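Local atomic coordinates of sensor protein (Bacteroides thetaiotaomicron, PDB entry 2X7X), a protein that binds fructose with this periplasmic domain and, as a hybrid two-component sensor, probably relays the signal by phosphorylating a histidine. Residues 55-59 with 79-83; 70-74 with 95-99; 127-133 with 159-163; 175-180 with 203-207; 240-246 with 271-277. All coordinates share one frame; numbering follows the deposited sequence.

Interaction 1 of 5, residues 55-59 with 79-83; sequences VHYFM and IVEEA
Neighbouring helices packed on one side of the parallel sheet of the N-terminal lobe, an alpha/beta layer characteristic of periplasmic binding proteins, meet here: Val55, His56 and Met59 of helix 48-60 face Ile79, Glu82 and Ala83 of helix 73-85. The two short segments run almost parallel, 8° apart, with axes 10.5 Å from each other. At the level of the first turn, CG2 of Ile79 reaches across to Val55, coming within 3.7 Å of Val55 CB and also touching both of its methyl groups. One turn on, the reach comes from the other helix: Met59 SD lies 3.9 Å from Ala83 CA, and Met59 CE lies near Glu82 OE2. Beneath this line Val55 also rests on Leu66 and Ile68 of strand 65-68, while Ala83 touches Val90 of strand 90-93. On the outer side the contact turns polar. His56 presents the edge of its ring to Glu82, the ring and carboxylate planes being 14° apart, and His56 NE2 donates a weak, bent hydrogen bond of 3.4 Å to Glu82 OE2. The contact thus illustrates a graded interface, apolar next to the sheet and polar on the side away from it, where a protonated imidazole would probably be favoured by the nearby carboxylate.

Interaction 2 of 5, residues 70-74 with 95-99; sequences ANEAA and RKILS. With FRU (beta-D-fructofuranose), chain E.
Arg95 holds CG anti to its own carbonyl carbon (chi1 -51°) and stays extended from CG to NE, which carries its guanidinium group past Ala70 and Asn71 to the bound fructose. The setting is the ligand cleft of a periplasmic binding protein: the loops following strands 65-68 and 90-93 lie side by side at the C-terminal ends of the parallel strands. The guanidinium group is used along its edge. Arg95 NH1 meets a lone pair of Asn71 O at 3.1 Å in the carbonyl plane, though the hydrogen bond is bent, 136° at the hydrogen, whereas Arg95 NE gives a straighter bond of 2.9 Å to fructose O6. A third bond joins Arg95 NH2 to the fructose ring oxygen O5 at 3.3 Å. Asp94 and Arg20 add further bonds to the same sugar. A methionine in place of Arg95 would probably leave fructose O5 and O6 without these donors and Asn71 O without its side-chain partner. Two waters link the backbones of the two segments: one donates to both Ala70 O and Lys96 O, the other accepts from Ala70 N and donates to Arg95 O. Farther from the sugar the contact becomes apolar, with Ala70 CB 3.7 Å from Ile97 CG2. Leu98 then sits against Ala73 and Ala74, its CD2 lying 3.7 Å from Ala73 CB and its CD1 3.8 Å from Ala74 CA.

Interaction 3 of 5, residues 127-133 with 159-163; sequences GKGNIVE and DIKLI. With K (potassium ion), chain G.
Gly129 and Ile131 exchange four backbone hydrogen bonds with Asp159, Lys161 and Ile163, from Gly129 N to Asp159 O (2.8 Å) through to Ile163 N to Ile131 O (3.0 Å). They join the two parallel strands of a beta-alpha-beta unit, with helix 141-155 as the connection, at the edge of the second lobe's sheet. Ile160 O, pointing away from the partner strand, binds a potassium ion at 2.7 Å; the carbonyl oxygens of Ile154 and Phe157 and two waters also bind it. Where the strands begin, another water bridges Gly127 O and Asp159 N. Glycine suits both Gly127 and Gly129, whose backbone angles would press a CB against the preceding carbonyl oxygen. On the helix side of the sheet, Ile160 meets Ile131 at an angle, CG2 against CD1, while the chi2 turn (-59°) brings Ile160 CD1 over Gly127 C, 3.5 Å away. Were Ile160 an alanine, both methyl contacts would go, and a gap would probably open between Ile131 and the Gly127 backbone. Leu162 continues this face, its CD1 3.8 Å from Glu133 CB; the Glu133 carboxylate is itself gripped by His147 and His195. On the other face, Ile163 CG2 lies against Asn130 OD1, and Asn130 ND2 is hydrogen-bonded to Lys188 O; Ile163 CG1 sits 3.9 Å from Val132 CG1.

Interaction 4 of 5, residues 175-180 with 203-207; sequences AEIEMD and AYQAA
The carboxylate of Glu176 and the amide of Gln205 cross with their planes 70° apart, Glu176 OE2 lying 3.5 Å from Gln205 OE1. Both atoms are acceptors, and Arg172 reconciles them: its NH1 forms a salt bridge with Glu176 OE2 and a weak hydrogen bond with Gln205 OE1. Glu176 OE2 also lies 3.6 Å from Gln205 CB. Asp180 contributes a second carboxylate, its OD1 3.6 Å from Ala206 CB. These groups rim the crossing of helices 172-185 and 199-209, which pack beside each other on the sheet of the second lobe; the local axes approach to 7.9 Å at -44°. Ala203 and Ala206, small residues on the second helix, are consistent with that closeness. Met179, with CG anti to the backbone N (chi1 -170°) and a bend at chi2, sets CG against two methyls, 3.8 Å from Ala203 CB and 3.7 Å from Ala206 CB. Met179 also touches Val132 and Val192 of the sheet, its sulfur meeting Val132.

Interaction 5 of 5, residues 240-246 with 271-277; sequences DATFIYP and MNTAVVD. With FRU (beta-D-fructofuranose), chain E; PO4 (phosphate ion), chain D.
An antiparallel pairing at the edge of the second lobe's mixed sheet, with Thr242 against Val276 and Phe243 against Val275, continues beyond the strands into the passage between the lobes. Thr242 and Val276 form the hydrogen-bonded pair: Thr242 N reaches Val276 O at 2.9 Å, and Val276 N returns a bond to Thr242 O. Ile244 N then donates to Ala274 O, a straight bond at 172°. A side chain extends the ladder: Thr273 OG1, anti to its backbone N, donates to Ile244 O at 2.7 Å. On one side of the sheet Val275 CG2 sits over the face of the Phe243 ring as a CH-pi contact, 3.9 Å from the centroid. On the other, Ile244 CG1 packs 3.9 Å from Val276 CG2. Val275 N binds a phosphate ion, probably from the crystallisation liquor. Toward the first lobe Pro246 CG slides past Met271 CB at 4.0 Å, and Tyr245 turns the opposite way, its CD2 3.4 Å from fructose O4 while its OH is held by Asp94 and Asn110. Two antiparallel segments crossing side by side between the lobes are characteristic of the hinge of type I periplasmic binding proteins, which has three such crossings.

Overall arrangement
From the N terminus, interaction 1 closes a loop between helices 48-60 and 73-85. Interaction 2 crosses it, since its first segment falls between those of interaction 1; the two share helix 73-85 and touch where Glu81 probably bonds Ser99. The rest follow in series. Interaction 3 closes a beta-alpha-beta unit in the second lobe, and interaction 4 spans the next two helices, meeting interaction 3 through Val132 and Met179. Interaction 5 returns toward the middle, sharing a sheet with interaction 3 and joining the lobes. Interactions 2 and 5 come within about 5 Å at their nearest atoms, and both touch the fructose.

Interaction 1 of 5, residues 55-59 with 79-83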
# COMPACT_ATOMS: atom_id res chain seq x y z
N VAL A 55 11.57 -31.79 -11.80
CA VAL A 55 11.94 -31.38 -13.16
C VAL A 55 11.83 -32.56 -14.14
O VAL A 55 11.24 -32.42 -15.22
CB VAL A 55 13.33 -30.68 -13.24
CG1 VAL A 55 13.65 -30.26 -14.68
CG2 VAL A 55 13.36 -29.47 -12.35
N HIS A 56 12.36 -33.72 -13.76
CA HIS A 56 12.23 -34.93 -14.59
C HIS A 56 10.76 -35.26 -14.88
O HIS A 56 10.42 -35.60 -16.01
CB HIS A 56 12.97 -36.13 -13.99
CG HIS A 56 14.46 -36.01 -14.03
ND1 HIS A 56 15.29 -36.63 -13.12
CD2 HIS A 56 15.28 -35.32 -14.87
CE1 HIS A 56 16.55 -36.34 -13.39
NE2 HIS A 56 16.57 -35.55 -14.45
N TYR A 57 9.92 -35.14 -13.85
CA TYR A 57 8.47 -35.33 -13.97
C TYR A 57 7.84 -34.40 -15.03
O TYR A 57 7.06 -34.84 -15.87
CB TYR A 57 7.79 -35.10 -12.61
CG TYR A 57 6.28 -35.19 -12.62
CD1 TYR A 57 5.62 -36.29 -12.07
CD2 TYR A 57 5.50 -34.16 -13.16
CE1 TYR A 57 4.22 -36.37 -12.08
CE2 TYR A 57 4.11 -34.23 -13.18
CZ TYR A 57 3.48 -35.34 -12.64
OH TYR A 57 2.10 -35.39 -12.65
N PHE A 58 8.19 -33.12 -14.96
CA PHE A 58 7.66 -32.14 -15.90
C PHE A 58 8.19 -32.38 -17.32
O PHE A 58 7.52 -32.04 -18.31
CB PHE A 58 7.97 -30.72 -15.42
CG PHE A 58 7.09 -30.25 -14.28
CD1 PHE A 58 5.69 -30.32 -14.37
CD2 PHE A 58 7.65 -29.70 -13.12
CE1 PHE A 58 4.88 -29.87 -13.31
CE2 PHE A 58 6.85 -29.25 -12.07
CZ PHE A 58 5.47 -29.33 -12.17
N MET A 59 9.38 -32.96 -17.42
CA MET A 59 9.97 -33.34 -18.71
C MET A 59 9.29 -34.57 -19.32
O MET A 59 9.06 -34.61 -20.53
CB MET A 59 11.46 -33.58 -18.56
CG MET A 59 12.32 -32.35 -18.72
SD MET A 59 14.03 -32.57 -18.17
CE MET A 59 14.27 -34.35 -18.36
N ILE A 79 20.64 -30.19 -14.10
CA ILE A 79 19.23 -30.52 -14.28
C ILE A 79 18.46 -29.48 -15.11
O ILE A 79 17.58 -29.85 -15.89
CB ILE A 79 18.56 -30.83 -12.93
CG1 ILE A 79 18.79 -32.29 -12.56
CG2 ILE A 79 17.05 -30.59 -12.99
CD1 ILE A 79 20.15 -32.61 -11.99
N VAL A 80 18.77 -28.20 -14.96
CA VAL A 80 18.10 -27.20 -15.79
C VAL A 80 18.65 -27.24 -17.23
O VAL A 80 17.89 -27.05 -18.19
CB VAL A 80 18.16 -25.77 -15.16
CG1 VAL A 80 17.72 -24.71 -16.15
CG2 VAL A 80 17.28 -25.71 -13.94
N GLU A 81 19.95 -27.51 -17.37
CA GLU A 81 20.57 -27.63 -18.69
C GLU A 81 19.92 -28.74 -19.54
O GLU A 81 19.66 -28.52 -20.73
CB GLU A 81 22.08 -27.83 -18.57
CG GLU A 81 22.84 -26.52 -18.41
CD GLU A 81 24.31 -26.71 -18.04
OE1 GLU A 81 25.05 -25.70 -18.07
OE2 GLU A 81 24.72 -27.85 -17.72
N GLU A 82 19.65 -29.89 -18.92
CA GLU A 82 18.87 -30.95 -19.57
C GLU A 82 17.57 -30.42 -20.17
O GLU A 82 17.36 -30.53 -21.38
CB GLU A 82 18.54 -32.07 -18.59
CG GLU A 82 19.73 -32.84 -18.10
CD GLU A 82 19.32 -33.93 -17.13
OE1 GLU A 82 20.18 -34.37 -16.33
OE2 GLU A 82 18.13 -34.33 -17.17
N ALA A 83 16.72 -29.85 -19.33
CA ALA A 83 15.46 -29.28 -19.81
C ALA A 83 15.70 -28.30 -20.97
O ALA A 83 14.90 -28.24 -21.90
CB ALA A 83 14.72 -28.60 -18.70

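Interaction 2 of 5, residues 70-74 with 95-99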
# COMPACT_ATOMS: atom_id res chain seq x y z
N ALA A 70 15.65 -22.44 -8.50
CA ALA A 70 16.71 -23.42 -8.20
C ALA A 70 17.20 -23.45 -6.75
O ALA A 70 17.90 -22.54 -6.30
CB ALA A 70 17.89 -23.21 -9.16
N ASN A 71 16.86 -24.53 -6.04
CA ASN A 71 17.13 -24.68 -4.59
C ASN A 71 18.53 -24.29 -4.15
O ASN A 71 18.70 -23.53 -3.20
CB ASN A 71 16.82 -26.10 -4.13
CG ASN A 71 16.96 -26.27 -2.63
OD1 ASN A 71 16.21 -25.68 -1.86
ND2 ASN A 71 17.91 -27.09 -2.20
N GLU A 72 19.52 -24.85 -4.83
CA GLU A 72 20.90 -24.43 -4.70
C GLU A 72 21.40 -24.32 -6.12
O GLU A 72 20.89 -25.01 -7.00
CB GLU A 72 21.71 -25.45 -3.92
CG GLU A 72 21.14 -25.75 -2.55
CD GLU A 72 22.12 -26.41 -1.61
OE1 GLU A 72 21.82 -27.52 -1.12
OE2 GLU A 72 23.19 -25.82 -1.35
N ALA A 73 22.37 -23.44 -6.35
CA ALA A 73 22.82 -23.10 -7.71
C ALA A 73 23.55 -24.23 -8.43
O ALA A 73 23.16 -24.62 -9.53
CB ALA A 73 23.68 -21.85 -7.69
N ALA A 74 24.59 -24.75 -7.79
CA ALA A 74 25.43 -25.79 -8.37
C ALA A 74 24.70 -27.11 -8.70
O ALA A 74 24.71 -27.53 -9.86
CB ALA A 74 26.66 -26.05 -7.47
N ARG A 95 15.69 -17.51 -7.58
CA ARG A 95 17.00 -18.12 -7.46
C ARG A 95 17.57 -18.44 -8.84
O ARG A 95 16.81 -18.62 -9.78
CB ARG A 95 16.94 -19.37 -6.61
CG ARG A 95 16.27 -19.12 -5.32
CD ARG A 95 16.59 -20.16 -4.29
NE ARG A 95 15.83 -19.88 -3.08
CZ ARG A 95 15.72 -20.71 -2.05
NH1 ARG A 95 16.32 -21.90 -2.04
NH2 ARG A 95 15.00 -20.33 -1.02
N LYS A 96 18.89 -18.47 -8.95
CA LYS A 96 19.58 -18.64 -10.23
C LYS A 96 20.36 -19.96 -10.30
O LYS A 96 20.52 -20.67 -9.29
CB LYS A 96 20.61 -17.52 -10.45
CG LYS A 96 20.11 -16.09 -10.63
CD LYS A 96 21.31 -15.17 -10.36
CE LYS A 96 21.01 -13.71 -10.53
NZ LYS A 96 22.11 -12.86 -9.97
N ILE A 97 20.87 -20.27 -11.49
CA ILE A 97 21.83 -21.36 -11.68
C ILE A 97 23.17 -20.78 -12.11
O ILE A 97 23.36 -19.55 -12.07
CB ILE A 97 21.33 -22.42 -12.70
CG1 ILE A 97 21.01 -21.77 -14.05
CG2 ILE A 97 20.11 -23.16 -12.15
CD1 ILE A 97 20.80 -22.76 -15.18
N LEU A 98 24.10 -21.64 -12.51
CA LEU A 98 25.46 -21.20 -12.79
C LEU A 98 25.85 -21.22 -14.27
O LEU A 98 27.03 -21.24 -14.60
CB LEU A 98 26.46 -22.01 -11.95
CG LEU A 98 26.25 -21.90 -10.43
CD1 LEU A 98 27.29 -22.72 -9.69
CD2 LEU A 98 26.25 -20.43 -9.96
N SER A 99 24.86 -21.19 -15.15
CA SER A 99 25.12 -21.09 -16.58
C SER A 99 23.99 -20.31 -17.23
O SER A 99 23.05 -19.89 -16.55
CB SER A 99 25.25 -22.46 -17.22
OG SER A 99 24.01 -23.13 -17.18
C1 FRU E . 10.77 -18.21 0.18
C2 FRU E . 12.12 -17.71 0.65
C3 FRU E . 12.08 -16.25 1.08
C4 FRU E . 13.40 -15.72 0.56
C5 FRU E . 13.51 -16.46 -0.77
C6 FRU E . 14.92 -16.60 -1.33
O1 FRU E . 10.77 -19.64 0.13
O2 FRU E . 12.59 -18.57 1.69
O3 FRU E . 11.90 -16.09 2.49
O4 FRU E . 13.42 -14.30 0.43
O5 FRU E . 13.02 -17.77 -0.45
O6 FRU E . 14.87 -17.20 -2.64
O HOH W 1 20.13 -20.86 -6.35
O HOH W 2 15.84 -20.84 -10.74

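Interaction 3 of 5, residues 127-133 with 159-163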
# COMPACT_ATOMS: atom_id res chain seq x y z
N GLY A 127 27.27 4.37 12.44
CA GLY A 127 28.63 4.04 11.97
C GLY A 127 29.48 3.14 12.85
O GLY A 127 30.60 2.78 12.49
N LYS A 128 28.93 2.75 14.01
CA LYS A 128 29.69 2.01 15.02
C LYS A 128 28.82 0.89 15.61
O LYS A 128 27.72 1.15 16.10
CB LYS A 128 30.17 2.98 16.12
CG LYS A 128 31.00 2.33 17.27
CD LYS A 128 31.77 3.38 18.13
CE LYS A 128 32.52 2.71 19.32
NZ LYS A 128 33.62 1.74 18.94
N GLY A 129 29.32 -0.34 15.57
CA GLY A 129 28.62 -1.45 16.19
C GLY A 129 28.89 -2.84 15.64
O GLY A 129 29.50 -3.01 14.57
N ASN A 130 28.43 -3.84 16.40
CA ASN A 130 28.64 -5.24 16.06
C ASN A 130 27.38 -5.89 15.47
O ASN A 130 26.30 -5.77 16.05
CB ASN A 130 29.06 -6.02 17.30
CG ASN A 130 30.36 -5.53 17.89
OD1 ASN A 130 31.28 -5.11 17.17
ND2 ASN A 130 30.45 -5.60 19.20
N ILE A 131 27.54 -6.56 14.34
CA ILE A 131 26.44 -7.20 13.64
C ILE A 131 26.64 -8.72 13.63
O ILE A 131 27.78 -9.19 13.45
CB ILE A 131 26.34 -6.74 12.15
CG1 ILE A 131 26.43 -5.23 12.03
CG2 ILE A 131 25.07 -7.27 11.48
CD1 ILE A 131 26.42 -4.73 10.57
N VAL A 132 25.56 -9.47 13.82
CA VAL A 132 25.58 -10.89 13.51
C VAL A 132 24.67 -11.15 12.30
O VAL A 132 23.64 -10.47 12.14
CB VAL A 132 25.23 -11.78 14.74
CG1 VAL A 132 26.28 -11.62 15.82
CG2 VAL A 132 23.85 -11.46 15.32
N GLU A 133 25.06 -12.11 11.44
CA GLU A 133 24.33 -12.46 10.21
C GLU A 133 23.82 -13.88 10.26
O GLU A 133 24.55 -14.79 10.59
CB GLU A 133 25.21 -12.30 8.97
CG GLU A 133 24.48 -12.45 7.63
CD GLU A 133 25.38 -12.26 6.41
OE1 GLU A 133 26.61 -12.45 6.50
OE2 GLU A 133 24.85 -11.94 5.32
N ASP A 159 33.99 0.86 11.51
CA ASP A 159 33.56 0.51 12.87
C ASP A 159 32.23 -0.23 12.94
O ASP A 159 31.69 -0.46 14.03
CB ASP A 159 33.56 1.72 13.78
CG ASP A 159 34.96 2.24 14.03
OD1 ASP A 159 35.81 1.43 14.51
OD2 ASP A 159 35.21 3.44 13.73
N ILE A 160 31.70 -0.57 11.77
CA ILE A 160 30.64 -1.56 11.67
C ILE A 160 31.36 -2.88 11.43
O ILE A 160 32.10 -3.00 10.45
CB ILE A 160 29.68 -1.26 10.49
CG1 ILE A 160 28.89 0.03 10.72
CG2 ILE A 160 28.77 -2.45 10.22
CD1 ILE A 160 28.05 0.04 11.96
N LYS A 161 31.15 -3.86 12.30
CA LYS A 161 31.86 -5.13 12.20
C LYS A 161 30.94 -6.34 12.21
O LYS A 161 30.11 -6.49 13.09
CB LYS A 161 32.87 -5.26 13.33
CG LYS A 161 33.85 -4.10 13.40
CD LYS A 161 34.73 -4.18 14.64
CE LYS A 161 35.60 -2.94 14.77
NZ LYS A 161 35.69 -2.47 16.22
N LEU A 162 31.10 -7.20 11.22
CA LEU A 162 30.48 -8.50 11.25
C LEU A 162 31.29 -9.42 12.17
O LEU A 162 32.42 -9.81 11.84
CB LEU A 162 30.38 -9.07 9.83
CG LEU A 162 29.66 -10.42 9.74
CD1 LEU A 162 28.22 -10.32 10.26
CD2 LEU A 162 29.69 -10.97 8.33
N ILE A 163 30.72 -9.74 13.34
CA ILE A 163 31.42 -10.56 14.34
C ILE A 163 30.98 -12.03 14.39
O ILE A 163 31.60 -12.84 15.09
CB ILE A 163 31.30 -9.95 15.78
CG1 ILE A 163 29.84 -10.00 16.29
CG2 ILE A 163 31.86 -8.55 15.82
CD1 ILE A 163 29.70 -9.89 17.80
K K G . 33.61 -2.80 8.24
O HOH W 3 32.70 3.09 10.88
O HOH W 4 33.58 -5.34 7.38
O HOH W 5 35.55 -1.15 6.70

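Interaction 4 of 5, residues 175-180 with 203-207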
# COMPACT_ATOMS: atom_id res chain seq x y z
N ALA A 175 17.59 -20.63 12.98
CA ALA A 175 17.84 -19.25 13.43
C ALA A 175 17.92 -19.15 14.95
O ALA A 175 18.85 -18.56 15.49
CB ALA A 175 16.78 -18.29 12.86
N GLU A 176 16.95 -19.76 15.63
CA GLU A 176 16.90 -19.69 17.10
C GLU A 176 18.10 -20.33 17.78
O GLU A 176 18.71 -19.72 18.66
CB GLU A 176 15.62 -20.32 17.62
CG GLU A 176 14.39 -19.52 17.32
CD GLU A 176 13.22 -19.99 18.13
OE1 GLU A 176 13.23 -21.17 18.55
OE2 GLU A 176 12.29 -19.18 18.36
N ILE A 177 18.45 -21.54 17.36
CA ILE A 177 19.62 -22.22 17.90
C ILE A 177 20.86 -21.39 17.64
O ILE A 177 21.60 -21.08 18.55
CB ILE A 177 19.79 -23.63 17.31
CG1 ILE A 177 18.54 -24.47 17.60
CG2 ILE A 177 21.08 -24.30 17.81
CD1 ILE A 177 18.23 -24.59 19.07
N GLU A 178 21.07 -21.00 16.39
CA GLU A 178 22.29 -20.26 16.04
C GLU A 178 22.39 -18.93 16.81
O GLU A 178 23.47 -18.60 17.32
CB GLU A 178 22.39 -20.06 14.53
CG GLU A 178 22.68 -21.34 13.80
CD GLU A 178 22.20 -21.31 12.37
OE1 GLU A 178 21.69 -20.26 11.94
OE2 GLU A 178 22.33 -22.35 11.68
N MET A 179 21.28 -18.21 16.93
CA MET A 179 21.26 -16.96 17.70
C MET A 179 21.60 -17.20 19.18
O MET A 179 22.25 -16.36 19.81
CB MET A 179 19.93 -16.23 17.55
CG MET A 179 19.91 -14.82 18.10
SD MET A 179 21.06 -13.67 17.28
CE MET A 179 21.22 -12.40 18.53
N ASP A 180 21.14 -18.33 19.73
CA ASP A 180 21.46 -18.73 21.09
C ASP A 180 22.95 -18.81 21.24
O ASP A 180 23.51 -18.26 22.18
CB ASP A 180 20.91 -20.11 21.39
CG ASP A 180 19.57 -20.07 22.07
OD1 ASP A 180 18.98 -18.99 22.22
OD2 ASP A 180 19.10 -21.15 22.46
N ALA A 203 15.50 -15.31 15.71
CA ALA A 203 16.62 -14.66 16.36
C ALA A 203 16.11 -13.76 17.48
O ALA A 203 16.72 -13.67 18.55
CB ALA A 203 17.40 -13.85 15.35
N TYR A 204 14.98 -13.10 17.21
CA TYR A 204 14.40 -12.16 18.14
C TYR A 204 13.95 -12.89 19.39
O TYR A 204 14.20 -12.43 20.52
CB TYR A 204 13.21 -11.44 17.51
CG TYR A 204 12.50 -10.51 18.46
CD1 TYR A 204 12.87 -9.15 18.56
CD2 TYR A 204 11.45 -10.97 19.27
CE1 TYR A 204 12.21 -8.29 19.42
CE2 TYR A 204 10.80 -10.12 20.15
CZ TYR A 204 11.18 -8.78 20.22
OH TYR A 204 10.53 -7.93 21.11
N GLN A 205 13.30 -14.04 19.20
CA GLN A 205 12.85 -14.84 20.31
C GLN A 205 14.03 -15.39 21.12
O GLN A 205 13.95 -15.53 22.35
CB GLN A 205 11.90 -15.93 19.85
CG GLN A 205 11.47 -16.83 20.96
CD GLN A 205 10.00 -17.12 20.93
OE1 GLN A 205 9.52 -17.88 20.07
NE2 GLN A 205 9.27 -16.55 21.88
N ALA A 206 15.15 -15.66 20.46
CA ALA A 206 16.33 -16.03 21.19
C ALA A 206 16.78 -14.87 22.09
O ALA A 206 17.19 -15.09 23.23
CB ALA A 206 17.43 -16.46 20.26
N ALA A 207 16.66 -13.64 21.58
CA ALA A 207 17.16 -12.47 22.29
C ALA A 207 16.22 -12.12 23.44
O ALA A 207 16.68 -11.85 24.56
CB ALA A 207 17.31 -11.30 21.34

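Interaction 5 of 5, residues 240-246 with 271-277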
# COMPACT_ATOMS: atom_id res chain seq x y z
N ASP A 240 12.82 -4.10 13.13
CA ASP A 240 13.01 -2.68 12.93
C ASP A 240 12.86 -2.31 11.48
O ASP A 240 12.39 -1.23 11.17
CB ASP A 240 14.35 -2.24 13.46
CG ASP A 240 14.46 -2.45 14.94
OD1 ASP A 240 14.28 -1.47 15.69
OD2 ASP A 240 14.71 -3.61 15.36
N ALA A 241 13.23 -3.22 10.60
CA ALA A 241 13.13 -3.00 9.16
C ALA A 241 13.09 -4.33 8.42
O ALA A 241 13.60 -5.34 8.90
CB ALA A 241 14.30 -2.13 8.65
N THR A 242 12.47 -4.31 7.25
CA THR A 242 12.55 -5.43 6.33
C THR A 242 12.43 -4.92 4.90
O THR A 242 11.93 -3.83 4.67
CB THR A 242 11.51 -6.53 6.66
OG1 THR A 242 11.73 -7.66 5.79
CG2 THR A 242 10.07 -6.01 6.52
N PHE A 243 12.94 -5.69 3.95
CA PHE A 243 12.98 -5.25 2.55
C PHE A 243 12.04 -6.06 1.71
O PHE A 243 11.95 -7.28 1.88
CB PHE A 243 14.41 -5.30 2.01
CG PHE A 243 15.27 -4.21 2.54
CD1 PHE A 243 15.44 -3.03 1.81
CD2 PHE A 243 15.85 -4.32 3.80
CE1 PHE A 243 16.21 -2.00 2.32
CE2 PHE A 243 16.61 -3.31 4.33
CZ PHE A 243 16.81 -2.14 3.59
N ILE A 244 11.31 -5.38 0.83
CA ILE A 244 10.37 -6.04 -0.05
C ILE A 244 11.10 -6.99 -0.97
O ILE A 244 11.97 -6.58 -1.74
CB ILE A 244 9.57 -5.02 -0.89
CG1 ILE A 244 8.57 -4.27 0.01
CG2 ILE A 244 8.87 -5.71 -2.08
CD1 ILE A 244 7.63 -3.34 -0.73
N TYR A 245 10.81 -8.28 -0.86
CA TYR A 245 11.26 -9.25 -1.84
C TYR A 245 10.05 -9.71 -2.62
O TYR A 245 9.28 -10.58 -2.16
CB TYR A 245 12.01 -10.42 -1.20
CG TYR A 245 12.76 -11.26 -2.21
CD1 TYR A 245 13.73 -10.68 -3.05
CD2 TYR A 245 12.50 -12.62 -2.34
CE1 TYR A 245 14.43 -11.44 -3.99
CE2 TYR A 245 13.20 -13.39 -3.28
CZ TYR A 245 14.16 -12.79 -4.10
OH TYR A 245 14.86 -13.53 -5.03
N PRO A 246 9.84 -9.11 -3.80
CA PRO A 246 8.54 -9.22 -4.49
C PRO A 246 8.32 -10.57 -5.16
O PRO A 246 9.24 -11.14 -5.75
CB PRO A 246 8.59 -8.10 -5.53
CG PRO A 246 10.06 -7.90 -5.81
CD PRO A 246 10.80 -8.28 -4.53
N MET A 271 13.32 -6.87 -10.89
CA MET A 271 12.30 -6.22 -10.07
C MET A 271 12.91 -5.43 -8.91
O MET A 271 14.03 -5.70 -8.48
CB MET A 271 11.30 -7.25 -9.54
CG MET A 271 10.76 -8.17 -10.62
SD MET A 271 9.47 -9.32 -10.09
CE MET A 271 10.36 -10.64 -9.25
N ASN A 272 12.17 -4.45 -8.40
CA ASN A 272 12.72 -3.54 -7.40
C ASN A 272 12.37 -3.95 -5.98
O ASN A 272 11.40 -4.68 -5.75
CB ASN A 272 12.26 -2.10 -7.65
CG ASN A 272 12.56 -1.63 -9.06
OD1 ASN A 272 13.72 -1.64 -9.50
ND2 ASN A 272 11.52 -1.24 -9.79
N THR A 273 13.16 -3.45 -5.04
CA THR A 273 12.86 -3.59 -3.63
C THR A 273 12.52 -2.22 -3.02
O THR A 273 12.59 -1.19 -3.69
CB THR A 273 14.04 -4.27 -2.89
OG1 THR A 273 13.70 -4.48 -1.51
CG2 THR A 273 15.32 -3.44 -2.99
N ALA A 274 12.13 -2.23 -1.75
CA ALA A 274 12.00 -1.02 -0.93
C ALA A 274 12.09 -1.43 0.53
O ALA A 274 11.73 -2.55 0.89
CB ALA A 274 10.68 -0.31 -1.19
N VAL A 275 12.59 -0.51 1.35
CA VAL A 275 12.62 -0.73 2.78
C VAL A 275 11.22 -0.51 3.37
O VAL A 275 10.47 0.37 2.91
CB VAL A 275 13.67 0.18 3.46
CG1 VAL A 275 13.18 1.64 3.55
CG2 VAL A 275 14.06 -0.35 4.83
N VAL A 276 10.89 -1.32 4.36
CA VAL A 276 9.67 -1.18 5.13
C VAL A 276 10.04 -1.10 6.59
O VAL A 276 10.68 -2.01 7.11
CB VAL A 276 8.73 -2.37 4.92
CG1 VAL A 276 7.50 -2.28 5.84
CG2 VAL A 276 8.31 -2.49 3.46
N ASP A 277 9.62 -0.04 7.26
CA ASP A 277 9.94 0.15 8.67
C ASP A 277 8.85 0.98 9.35
O ASP A 277 7.79 1.22 8.75
CB ASP A 277 11.32 0.80 8.82
CG ASP A 277 11.45 2.11 8.04
OD1 ASP A 277 10.43 2.71 7.65
OD2 ASP A 277 12.59 2.56 7.84
C1 FRU E . 10.77 -18.21 0.18
C2 FRU E . 12.12 -17.71 0.65
C3 FRU E . 12.08 -16.25 1.08
C4 FRU E . 13.40 -15.72 0.56
C5 FRU E . 13.51 -16.46 -0.77
C6 FRU E . 14.92 -16.60 -1.33
O1 FRU E . 10.77 -19.64 0.13
O2 FRU E . 12.59 -18.57 1.69
O3 FRU E . 11.90 -16.09 2.49
O4 FRU E . 13.42 -14.30 0.43
O5 FRU E . 13.02 -17.77 -0.45
O6 FRU E . 14.87 -17.20 -2.64
P PO4 D . 13.46 2.79 -0.64
O1 PO4 D . 14.70 3.50 -1.14
O2 PO4 D . 12.62 3.75 0.16
O3 PO4 D . 12.64 2.33 -1.81
O4 PO4 D . 13.86 1.60 0.20